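Local coordinates for protein ribonuclease J (Methanolobus psychrophilus R15, PDB 5HAB) that probably degrades RNA as an exoribonuclease of the beta-CASP branch of the metallo-beta-lactamase superfamily, at residues I100-G105 against G111-L116. The protein carries 1 engineered substitution. Residues are numbered along the deposited sequence; the frame is centred on the assembly and turned at random.
Sequences IVCTHG and GAIPKL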
loop_
_atom_site.group_PDB
_atom_site.type_symbol
_atom_site.label_atom_id
_atom_site.label_comp_id
_atom_site.label_asym_id
_atom_site.label_seq_id
_atom_site.Cartn_x
_atom_site.Cartn_y
_atom_site.Cartn_z
ATOM N N ILE B 100 -5.498 27.262 31.904
ATOM C CA ILE B 100 -5.342 26.664 30.587
ATOM C C ILE B 100 -3.860 26.422 30.313
ATOM O O ILE B 100 -3.093 27.369 30.167
ATOM C CB ILE B 100 -5.961 27.553 29.508
ATOM C CG1 ILE B 100 -7.461 27.720 29.762
ATOM C CG2 ILE B 100 -5.695 26.981 28.126
ATOM C CD1 ILE B 100 -8.156 28.605 28.747
ATOM N N VAL B 101 -3.446 25.161 30.262
ATOM C CA VAL B 101 -2.045 24.853 29.980
ATOM C C VAL B 101 -1.844 24.579 28.494
ATOM O O VAL B 101 -2.637 23.877 27.868
ATOM C CB VAL B 101 -1.546 23.664 30.819
ATOM C CG1 VAL B 101 -0.108 23.315 30.443
ATOM C CG2 VAL B 101 -1.626 23.986 32.300
ATOM N N CYS B 102 -0.797 25.174 27.930
ATOM C CA CYS B 102 -0.372 24.862 26.572
ATOM C C CYS B 102 1.020 24.256 26.617
ATOM O O CYS B 102 1.987 24.934 26.968
ATOM C CB CYS B 102 -0.388 26.104 25.694
ATOM S SG CYS B 102 -2.041 26.705 25.330
ATOM N N THR B 103 1.124 22.979 26.253
ATOM C CA THR B 103 2.376 22.254 26.428
ATOM C C THR B 103 3.412 22.640 25.376
ATOM O O THR B 103 4.605 22.412 25.574
ATOM C CB THR B 103 2.155 20.733 26.382
ATOM O OG1 THR B 103 1.319 20.410 25.267
ATOM C CG2 THR B 103 1.493 20.252 27.667
ATOM N N HIS B 104 2.961 23.230 24.272
ATOM C CA HIS B 104 3.878 23.862 23.319
ATOM C C HIS B 104 3.124 24.792 22.379
ATOM O O HIS B 104 1.904 24.933 22.476
ATOM C CB HIS B 104 4.672 22.816 22.510
ATOM C CG HIS B 104 3.829 21.947 21.626
ATOM N ND1 HIS B 104 3.051 22.450 20.606
ATOM C CD2 HIS B 104 3.675 20.602 21.585
ATOM C CE1 HIS B 104 2.434 21.457 19.992
ATOM N NE2 HIS B 104 2.798 20.323 20.565
ATOM N N GLY B 105 3.845 25.401 21.442
ATOM C CA GLY B 105 3.277 26.466 20.639
ATOM C C GLY B 105 2.913 26.181 19.194
ATOM O O GLY B 105 2.685 27.115 18.425
ATOM N N GLY B 111 -3.634 26.410 18.218
ATOM C CA GLY B 111 -4.352 26.921 17.062
ATOM C C GLY B 111 -5.772 27.403 17.317
ATOM O O GLY B 111 -6.283 28.246 16.581
ATOM N N ALA B 112 -6.411 26.878 18.360
ATOM C CA ALA B 112 -7.781 27.266 18.690
ATOM C C ALA B 112 -7.847 28.183 19.916
ATOM O O ALA B 112 -8.937 28.564 20.338
ATOM C CB ALA B 112 -8.647 26.035 18.914
ATOM N N ILE B 113 -6.691 28.502 20.500
ATOM C CA ILE B 113 -6.630 29.439 21.628
ATOM C C ILE B 113 -7.430 30.729 21.363
ATOM O O ILE B 113 -8.305 31.070 22.164
ATOM C CB ILE B 113 -5.166 29.768 22.010
ATOM C CG1 ILE B 113 -4.520 28.597 22.755
ATOM C CG2 ILE B 113 -5.105 31.028 22.859
ATOM C CD1 ILE B 113 -5.086 28.366 24.134
ATOM N N PRO B 114 -7.177 31.421 20.228
ATOM C CA PRO B 114 -7.895 32.681 19.998
ATOM C C PRO B 114 -9.396 32.532 19.793
ATOM O O PRO B 114 -10.097 33.539 19.709
ATOM C CB PRO B 114 -7.253 33.225 18.713
ATOM C CG PRO B 114 -5.985 32.487 18.561
ATOM C CD PRO B 114 -6.246 31.141 19.121
ATOM N N LYS B 115 -9.886 31.304 19.699
ATOM C CA LYS B 115 -11.295 31.100 19.401
ATOM C C LYS B 115 -12.101 30.625 20.612
ATOM O O LYS B 115 -13.303 30.874 20.696
ATOM C CB LYS B 115 -11.440 30.102 18.249
ATOM C CG LYS B 115 -11.385 30.750 16.873
ATOM C CD LYS B 115 -12.134 32.073 16.858
ATOM C CE LYS B 115 -11.830 32.874 15.605
ATOM N NZ LYS B 115 -12.418 32.248 14.393
ATOM N N LEU B 116 -11.443 29.954 21.553
ATOM C CA LEU B 116 -12.154 29.366 22.684
ATOM C C LEU B 116 -11.637 29.846 24.045
ATOM O O LEU B 116 -12.370 29.793 25.034
ATOM C CB LEU B 116 -12.078 27.835 22.623
ATOM C CG LEU B 116 -12.596 27.109 21.384
ATOM C CD1 LEU B 116 -12.222 25.638 21.450
ATOM C CD2 LEU B 116 -14.095 27.271 21.246
#
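C102, on an inner strand of the sheet, and I113, at the first turn of a short helix, bring the two backbones to 9.2 Å between their CA atoms, a separation bridged by side chains without any hydrogen bond. I113 does the reaching: its CG2 lies anti to the backbone N, while CG1 stands beside that N (chi1 -75°), which places CD1 against C102 and I100. There CD1 meets C102 SG at 3.7 Å, and CG1 lies only slightly farther from the same sulfur. I100, two residues back on the same face of the strand, offers CG2 to I113 CD1 at a looser 4.3 Å. The pairing illustrates how a metallo-beta-lactamase fold seats a helix against its sheet just after the HxHxDH motif, which in this superfamily binds the catalytic metals. That motif starts at H104, has the engineered A106 in place of its second histidine and ends at H109; beyond it the chain folds back over one face of the strand. I124 of the neighbouring strand and I134 of helix 128-138 extend the buried apolar layer around C102 and I113. Within the turn, A112 O accepts backbone hydrogen bonds from both K115 N (3.0 Å) and L116 N.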